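Local coordinates for integron gene cassette protein HFX_CASS3 (Uncultured bacterium, PDB 3FYN) that is of unknown function but belongs to the GNAT acetyltransferase family, and so probably transfers an acetyl group from acetyl-CoA to an unidentified acceptor, at residues D105-V108 / A112-K115; V34-R39 / I73-E78; G84-T89 / Q123-G128. One frame throughout, in Å; residues are numbered along the deposited sequence. Where two conformers were deposited one is given.

Contact 1: D105-V108 / A112-K115; sequences DFFV and ARGK. With MG (magnesium ion), chain B; ACT (acetate ion), chain C.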
loop_
_atom_site.group_PDB
_atom_site.type_symbol
_atom_site.label_atom_id
_atom_site.label_comp_id
_atom_site.label_asym_id
_atom_site.label_seq_id
_atom_site.Cartn_x
_atom_site.Cartn_y
_atom_site.Cartn_z
ATOM N N ASP A 105 -2.656 -8.905 6.381
ATOM C CA ASP A 105 -3.550 -9.951 6.859
ATOM C C ASP A 105 -3.141 -10.289 8.283
ATOM O O ASP A 105 -1.978 -10.145 8.653
ATOM C CB ASP A 105 -3.498 -11.198 5.972
ATOM C CG ASP A 105 -4.687 -11.288 5.025
ATOM O OD1 ASP A 105 -5.713 -10.633 5.308
ATOM O OD2 ASP A 105 -4.607 -12.016 4.014
ATOM N N PHE A 106 -4.103 -10.733 9.077
ATOM C CA PHE A 106 -3.888 -10.901 10.504
ATOM C C PHE A 106 -4.952 -11.856 11.006
ATOM O O PHE A 106 -6.146 -11.568 10.931
ATOM C CB PHE A 106 -3.998 -9.527 11.177
ATOM C CG PHE A 106 -3.752 -9.528 12.659
ATOM C CD1 PHE A 106 -3.014 -10.528 13.271
ATOM C CD2 PHE A 106 -4.229 -8.481 13.438
ATOM C CE1 PHE A 106 -2.781 -10.494 14.634
ATOM C CE2 PHE A 106 -3.999 -8.444 14.797
ATOM C CZ PHE A 106 -3.275 -9.451 15.396
ATOM N N PHE A 107 -4.514 -13.006 11.504
ATOM C CA PHE A 107 -5.436 -14.039 11.956
ATOM C C PHE A 107 -4.912 -14.721 13.205
ATOM O O PHE A 107 -3.756 -15.143 13.259
ATOM C CB PHE A 107 -5.641 -15.080 10.854
ATOM C CG PHE A 107 -6.507 -16.253 11.263
ATOM C CD1 PHE A 107 -7.858 -16.079 11.524
ATOM C CD2 PHE A 107 -5.970 -17.533 11.360
ATOM C CE1 PHE A 107 -8.663 -17.158 11.879
ATOM C CE2 PHE A 107 -6.770 -18.613 11.721
ATOM C CZ PHE A 107 -8.114 -18.423 11.978
ATOM N N VAL A 108 -5.776 -14.819 14.208
ATOM C CA VAL A 108 -5.525 -15.655 15.371
ATOM C C VAL A 108 -6.690 -16.635 15.475
ATOM O O VAL A 108 -7.843 -16.222 15.396
ATOM C CB VAL A 108 -5.446 -14.815 16.659
ATOM C CG1 VAL A 108 -5.324 -15.719 17.885
ATOM C CG2 VAL A 108 -4.277 -13.842 16.585
ATOM N N ALA A 112 -7.547 -19.178 20.445
ATOM C CA ALA A 112 -6.339 -18.521 20.929
ATOM C C ALA A 112 -6.532 -17.018 21.109
ATOM O O ALA A 112 -5.597 -16.309 21.474
ATOM C CB ALA A 112 -5.162 -18.808 19.999
ATOM N N ARG A 113 -7.749 -16.537 20.858
ATOM C CA ARG A 113 -8.054 -15.115 21.013
ATOM C C ARG A 113 -8.275 -14.738 22.472
ATOM O O ARG A 113 -8.592 -15.589 23.302
ATOM C CB ARG A 113 -9.274 -14.726 20.173
ATOM C CG ARG A 113 -9.013 -14.780 18.679
ATOM C CD ARG A 113 -10.277 -14.621 17.867
ATOM N NE ARG A 113 -10.018 -14.998 16.486
ATOM C CZ ARG A 113 -10.956 -15.253 15.579
ATOM N NH1 ARG A 113 -12.239 -15.160 15.896
ATOM N NH2 ARG A 113 -10.602 -15.600 14.351
ATOM N N GLY A 114 -8.104 -13.457 22.774
ATOM C CA GLY A 114 -8.330 -12.952 24.115
ATOM C C GLY A 114 -7.227 -13.294 25.100
ATOM O O GLY A 114 -7.435 -13.245 26.310
ATOM N N LYS A 115 -6.049 -13.632 24.584
ATOM C CA LYS A 115 -4.917 -14.005 25.426
ATOM C C LYS A 115 -3.754 -13.022 25.296
ATOM O O LYS A 115 -2.710 -13.211 25.912
ATOM C CB LYS A 115 -4.430 -15.413 25.073
ATOM C CG LYS A 115 -5.494 -16.491 25.172
ATOM C CD LYS A 115 -4.925 -17.850 24.793
ATOM C CE LYS A 115 -5.967 -18.945 24.924
ATOM N NZ LYS A 115 -5.442 -20.261 24.462
HETATM MG MG MG B . -7.472 -10.009 4.093
HETATM C C ACT C . -6.541 -11.608 19.793
HETATM O O ACT C . -5.404 -12.015 20.104
HETATM O OXT ACT C . -7.407 -11.663 20.692
HETATM C CH3 ACT C . -6.849 -11.091 18.420
HETATM O O HOH W 1 -6.539 -11.369 2.415
HETATM O O HOH W 2 -8.775 -11.852 4.838
HETATM O O HOH W 3 -9.167 -9.158 2.859
HETATM O O HOH W 4 -6.111 -8.261 3.574
HETATM O O HOH W 5 -8.279 -8.697 5.927
#
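R113 reaches back over the end of strand 98-108 and grips the carbonyl of V108. The hydrogen bond from R113 NE to V108 O measures 2.7 Å and bends to 143° at the hydrogen; a second, weak one comes from NH2 to the same oxygen. The carbonyl oxygen lies near the guanidinium edge, 19° out of its plane. The same NH2 comes obliquely to the F107 ring, 3.5 Å from CE1, the flat groups nearly perpendicular, and forms a salt bridge to E47.

Across the two segments the apolar packing centres on V108, whose CG1 lies 3.7 Å from A112 CB and 3.9 Å from R113 CG. A glycine in place of V108 would probably leave the A112 methyl and the aliphatic part of R113 without their apolar partner on this strand.

D105 OD1 binds a magnesium ion at 2.2 Å, with five waters completing its shell, and G114 N donates an almost straight bond to an acetate, probably from the crystallisation liquor. That acetate also accepts from G118 N, so this turn into helix 117-131 presents backbone N-H groups to an anion, consistent with the GNAT pyrophosphate-binding loop for acetyl-CoA.

Contact 2: V34-R39 / I73-E78; sequences VPVLVR and IWLIAE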
loop_
_atom_site.group_PDB
_atom_site.type_symbol
_atom_site.label_atom_id
_atom_site.label_comp_id
_atom_site.label_asym_id
_atom_site.label_seq_id
_atom_site.Cartn_x
_atom_site.Cartn_y
_atom_site.Cartn_z
ATOM N N VAL A 34 5.082 -22.708 4.806
ATOM C CA VAL A 34 4.004 -22.469 3.846
ATOM C C VAL A 34 2.792 -23.390 4.064
ATOM O O VAL A 34 1.656 -22.926 4.049
ATOM C CB VAL A 34 4.498 -22.513 2.381
ATOM C CG1 VAL A 34 3.313 -22.566 1.406
ATOM C CG2 VAL A 34 5.375 -21.299 2.088
ATOM N N PRO A 35 3.023 -24.693 4.285
ATOM C CA PRO A 35 1.836 -25.524 4.509
ATOM C C PRO A 35 0.981 -25.063 5.693
ATOM O O PRO A 35 -0.246 -25.069 5.589
ATOM C CB PRO A 35 2.430 -26.913 4.759
ATOM C CG PRO A 35 3.689 -26.910 3.947
ATOM C CD PRO A 35 4.237 -25.507 4.098
ATOM N N VAL A 36 1.611 -24.673 6.799
ATOM C CA VAL A 36 0.858 -24.188 7.950
ATOM C C VAL A 36 0.216 -22.822 7.670
ATOM O O VAL A 36 -0.927 -22.573 8.063
ATOM C CB VAL A 36 1.726 -24.159 9.233
ATOM C CG1 VAL A 36 1.087 -23.280 10.295
ATOM C CG2 VAL A 36 1.929 -25.578 9.769
ATOM N N LEU A 37 0.936 -21.946 6.971
ATOM C CA LEU A 37 0.379 -20.644 6.606
ATOM C C LEU A 37 -0.872 -20.795 5.745
ATOM O O LEU A 37 -1.864 -20.087 5.933
ATOM C CB LEU A 37 1.421 -19.791 5.878
ATOM C CG LEU A 37 2.488 -19.210 6.811
ATOM C CD1 LEU A 37 3.710 -18.739 6.015
ATOM C CD2 LEU A 37 1.901 -18.081 7.670
ATOM N N VAL A 38 -0.818 -21.724 4.799
ATOM C CA VAL A 38 -1.962 -21.986 3.937
ATOM C C VAL A 38 -3.162 -22.508 4.734
ATOM O O VAL A 38 -4.292 -22.080 4.502
ATOM C CB VAL A 38 -1.600 -22.937 2.785
ATOM C CG1 VAL A 38 -2.850 -23.347 2.015
ATOM C CG2 VAL A 38 -0.607 -22.256 1.849
ATOM N N ARG A 39 -2.919 -23.421 5.674
ATOM C CA ARG A 39 -4.007 -23.907 6.516
ATOM C C ARG A 39 -4.625 -22.777 7.329
ATOM O O ARG A 39 -5.848 -22.663 7.424
ATOM C CB ARG A 39 -3.550 -25.023 7.458
ATOM C CG ARG A 39 -4.665 -25.462 8.395
ATOM C CD ARG A 39 -4.296 -26.684 9.216
ATOM N NE ARG A 39 -3.280 -26.391 10.221
ATOM C CZ ARG A 39 -1.978 -26.571 10.033
ATOM N NH1 ARG A 39 -1.538 -27.037 8.871
ATOM N NH2 ARG A 39 -1.118 -26.280 11.000
ATOM N N ILE A 73 6.451 -12.028 7.005
ATOM C CA ILE A 73 5.403 -12.807 7.646
ATOM C C ILE A 73 5.922 -13.336 8.980
ATOM O O ILE A 73 7.069 -13.770 9.076
ATOM C CB ILE A 73 4.983 -13.997 6.763
ATOM C CG1 ILE A 73 4.616 -13.515 5.353
ATOM C CG2 ILE A 73 3.825 -14.761 7.398
ATOM C CD1 ILE A 73 4.394 -14.644 4.358
ATOM N N TRP A 74 5.078 -13.276 10.006
ATOM C CA TRP A 74 5.379 -13.881 11.302
ATOM C C TRP A 74 4.302 -14.899 11.649
ATOM O O TRP A 74 3.135 -14.722 11.288
ATOM C CB TRP A 74 5.404 -12.825 12.402
ATOM C CG TRP A 74 6.564 -11.894 12.387
ATOM C CD1 TRP A 74 7.709 -12.000 13.133
ATOM C CD2 TRP A 74 6.683 -10.681 11.641
ATOM N NE1 TRP A 74 8.536 -10.933 12.884
ATOM C CE2 TRP A 74 7.935 -10.112 11.965
ATOM C CE3 TRP A 74 5.859 -10.020 10.719
ATOM C CZ2 TRP A 74 8.379 -8.915 11.409
ATOM C CZ3 TRP A 74 6.304 -8.826 10.169
ATOM C CH2 TRP A 74 7.554 -8.288 10.517
ATOM N N LEU A 75 4.699 -15.953 12.359
ATOM C CA LEU A 75 3.762 -16.929 12.889
ATOM C C LEU A 75 3.625 -16.700 14.381
ATOM O O LEU A 75 4.564 -16.245 15.039
ATOM C CB LEU A 75 4.251 -18.355 12.630
ATOM C CG LEU A 75 3.938 -18.867 11.219
ATOM C CD1 LEU A 75 4.892 -19.971 10.795
ATOM C CD2 LEU A 75 2.496 -19.336 11.132
ATOM N N ILE A 76 2.443 -17.005 14.901
ATOM C CA ILE A 76 2.146 -16.821 16.308
ATOM C C ILE A 76 2.066 -18.200 16.927
ATOM O O ILE A 76 1.237 -19.017 16.528
ATOM C CB ILE A 76 0.823 -16.062 16.486
ATOM C CG1 ILE A 76 0.919 -14.691 15.804
ATOM C CG2 ILE A 76 0.482 -15.909 17.965
ATOM C CD1 ILE A 76 -0.391 -13.937 15.746
ATOM N N ALA A 77 2.952 -18.459 17.880
ATOM C CA ALA A 77 3.121 -19.798 18.433
ATOM C C ALA A 77 2.494 -19.960 19.808
ATOM O O ALA A 77 2.501 -19.044 20.624
ATOM C CB ALA A 77 4.598 -20.156 18.493
ATOM N N GLU A 78 1.950 -21.144 20.049
ATOM C CA GLU A 78 1.468 -21.525 21.366
ATOM C C GLU A 78 1.772 -23.008 21.516
ATOM O O GLU A 78 1.258 -23.823 20.756
ATOM C CB GLU A 78 -0.035 -21.270 21.468
ATOM C CG GLU A 78 -0.633 -21.517 22.834
ATOM C CD GLU A 78 -2.131 -21.267 22.858
ATOM O OE1 GLU A 78 -2.851 -21.870 22.033
ATOM O OE2 GLU A 78 -2.588 -20.469 23.703
#
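L37 lays its CD2 methyl over two residues of strand 71-78 at once, 3.7 Å from L75 CD2 and 3.8 Å from I73 CG2. Toward I73 the two side chains meet tip to tip, whereas L75 slants across L37, whose CD2 sits between the two alternate strand residues. I73 offers its CG2 branch, which stands anti to the backbone N and makes the closest approach. L75 CG stands anti to the carbonyl carbon (chi1 -82°), which sends CD2 toward L37. One helical position earlier, V36, which is partly exposed, adds a looser touch, its CG1 at 4.3 Å from L75 CD2.

The interaction is wholly aliphatic. The segment axes cross at 78° with a closest approach of 10.6 Å, so the helix meets the strand nearly at right angles, and within this segment only the neighbouring V36 and L37 touch the strand.

Helix 54-66 closes the same apolar layer, with F61 against both L37 and I73, and Y85 of strand 81-93 also packs on L37. Across the sheet, W74 points away from helix 34-47 and packs on helix 117-131, leaving strand 71-78 sandwiched between helices on its two faces.

Contact 3: G84-T89 / Q123-G128; sequences GYIVLT and QTVKQG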
loop_
_atom_site.group_PDB
_atom_site.type_symbol
_atom_site.label_atom_id
_atom_site.label_comp_id
_atom_site.label_asym_id
_atom_site.label_seq_id
_atom_site.Cartn_x
_atom_site.Cartn_y
_atom_site.Cartn_z
ATOM N N GLY A 84 -1.703 -18.684 14.758
ATOM C CA GLY A 84 -2.033 -17.465 14.050
ATOM C C GLY A 84 -0.881 -16.979 13.203
ATOM O O GLY A 84 0.204 -17.562 13.217
ATOM N N TYR A 85 -1.119 -15.912 12.448
ATOM C CA TYR A 85 -0.058 -15.305 11.664
ATOM C C TYR A 85 -0.388 -13.861 11.359
ATOM O O TYR A 85 -1.531 -13.417 11.505
ATOM C CB TYR A 85 0.187 -16.089 10.359
ATOM C CG TYR A 85 -0.897 -15.929 9.316
ATOM C CD1 TYR A 85 -2.096 -16.626 9.419
ATOM C CD2 TYR A 85 -0.727 -15.067 8.235
ATOM C CE1 TYR A 85 -3.092 -16.479 8.468
ATOM C CE2 TYR A 85 -1.715 -14.918 7.278
ATOM C CZ TYR A 85 -2.894 -15.623 7.402
ATOM O OH TYR A 85 -3.880 -15.474 6.460
ATOM N N ILE A 86 0.632 -13.122 10.954
ATOM C CA ILE A 86 0.452 -11.726 10.584
ATOM C C ILE A 86 1.371 -11.403 9.422
ATOM O O ILE A 86 2.517 -11.864 9.368
ATOM C CB ILE A 86 0.692 -10.788 11.798
ATOM C CG1 ILE A 86 0.296 -9.344 11.472
ATOM C CG2 ILE A 86 2.134 -10.882 12.298
ATOM C CD1 ILE A 86 0.108 -8.483 12.713
ATOM N N VAL A 87 0.855 -10.620 8.482
ATOM C CA VAL A 87 1.585 -10.288 7.274
ATOM C C VAL A 87 1.789 -8.788 7.176
ATOM O O VAL A 87 0.837 -8.019 7.267
ATOM C CB VAL A 87 0.822 -10.763 6.018
ATOM C CG1 VAL A 87 1.590 -10.389 4.771
ATOM C CG2 VAL A 87 0.596 -12.267 6.082
ATOM N N LEU A 88 3.040 -8.384 6.994
ATOM C CA LEU A 88 3.394 -6.994 6.729
ATOM C C LEU A 88 3.741 -6.843 5.253
ATOM O O LEU A 88 4.594 -7.562 4.734
ATOM C CB LEU A 88 4.612 -6.604 7.575
ATOM C CG LEU A 88 5.312 -5.288 7.222
ATOM C CD1 LEU A 88 4.448 -4.085 7.592
ATOM C CD2 LEU A 88 6.658 -5.202 7.919
ATOM N N THR A 89 3.085 -5.916 4.563
ATOM C CA THR A 89 3.505 -5.598 3.203
ATOM C C THR A 89 4.010 -4.166 3.135
ATOM O O THR A 89 3.609 -3.324 3.938
ATOM C CB THR A 89 2.396 -5.844 2.168
ATOM O OG1 THR A 89 1.252 -5.050 2.495
ATOM C CG2 THR A 89 2.006 -7.312 2.165
ATOM N N GLN A 123 2.838 -5.562 17.998
ATOM C CA GLN A 123 4.045 -4.927 18.513
ATOM C C GLN A 123 5.276 -5.407 17.759
ATOM O O GLN A 123 6.188 -4.632 17.475
ATOM C CB GLN A 123 4.196 -5.188 20.010
ATOM C CG GLN A 123 3.243 -4.369 20.852
ATOM C CD GLN A 123 3.370 -2.883 20.574
ATOM O OE1 GLN A 123 4.433 -2.292 20.767
ATOM N NE2 GLN A 123 2.286 -2.271 20.113
ATOM N N THR A 124 5.291 -6.691 17.422
ATOM C CA THR A 124 6.389 -7.265 16.658
ATOM C C THR A 124 6.478 -6.645 15.265
ATOM O O THR A 124 7.560 -6.295 14.800
ATOM C CB THR A 124 6.243 -8.791 16.551
ATOM O OG1 THR A 124 6.353 -9.355 17.860
ATOM C CG2 THR A 124 7.334 -9.371 15.676
ATOM N N VAL A 125 5.339 -6.502 14.601
ATOM C CA VAL A 125 5.328 -5.879 13.285
ATOM C C VAL A 125 5.777 -4.419 13.377
ATOM O O VAL A 125 6.563 -3.949 12.551
ATOM C CB VAL A 125 3.942 -5.981 12.616
ATOM C CG1 VAL A 125 3.907 -5.167 11.327
ATOM C CG2 VAL A 125 3.604 -7.445 12.331
ATOM N N LYS A 126 5.291 -3.700 14.385
ATOM C CA LYS A 126 5.670 -2.297 14.548
ATOM C C LYS A 126 7.177 -2.180 14.786
ATOM O O LYS A 126 7.838 -1.321 14.207
ATOM C CB LYS A 126 4.869 -1.636 15.674
ATOM C CG LYS A 126 5.126 -0.152 15.830
ATOM C CD LYS A 126 4.002 0.531 16.598
ATOM C CE LYS A 126 3.824 -0.062 17.978
ATOM N NZ LYS A 126 2.734 0.623 18.732
ATOM N N GLN A 127 7.730 -3.050 15.625
ATOM C CA GLN A 127 9.178 -3.044 15.835
ATOM C C GLN A 127 9.921 -3.351 14.538
ATOM O O GLN A 127 10.932 -2.721 14.219
ATOM C CB GLN A 127 9.590 -4.042 16.924
ATOM C CG GLN A 127 11.094 -4.061 17.173
ATOM C CD GLN A 127 11.600 -2.745 17.730
ATOM O OE1 GLN A 127 12.504 -2.119 17.169
ATOM N NE2 GLN A 127 11.009 -2.309 18.834
ATOM N N GLY A 128 9.413 -4.320 13.785
ATOM C CA GLY A 128 10.006 -4.659 12.504
ATOM C C GLY A 128 10.029 -3.462 11.569
ATOM O O GLY A 128 11.026 -3.199 10.895
#
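V125 of helix 117-131 carries the interaction and divides its two methyls between I86 and L88, alternate residues on one face of strand 81-93. Its CG2 stands anti to the carbonyl carbon and is 3.7 Å from I86 CD1; I86 CG2 lies equally close, so the isoleucine meets this methyl with both of its branches. CG1, anti to the backbone N (chi1 173°), turns the other way along the strand and rests 3.9 Å from L88 CD1, with L88 CB slightly farther off. Both strand side chains slant across the valine, which sits as a wedge between them. K126, the next residue, points away from the sheet, and its NZ is hydrogen-bonded to A155 O. G128 has no side chain at the position that faces L88.

W74 from the adjoining strand packs on I86, L88 and V125 and extends this apolar layer. The intervening residues include strand 98-108, antiparallel to strand 81-93, before the chain enters the helix: an arrangement characteristic of the GNAT fold, in which the helix after the acetyl-CoA loop covers the central sheet.

In the fold
The three contacts share one mixed sheet, their centres each about 12 Å from the next. Contacts 2 and 3 pack helices on its two faces, and their antiparallel strands pair, with I86 N 3.0 Å from W74 O. Contact 1 is nested within the loop that contact 3 closes, and F107 O pairs with Y85 N at 2.9 Å. A 3.0 Å salt bridge from K115 NZ to E78 OE2 ties contact 1 to contact 2. The turn of contact 1, where the acetate sits, leads into helix 117-131 and is consistent with part of the acetyl-CoA site. The side chains of I73 and I86 lie about 13 and 11 Å from the magnesium ion bound by D105.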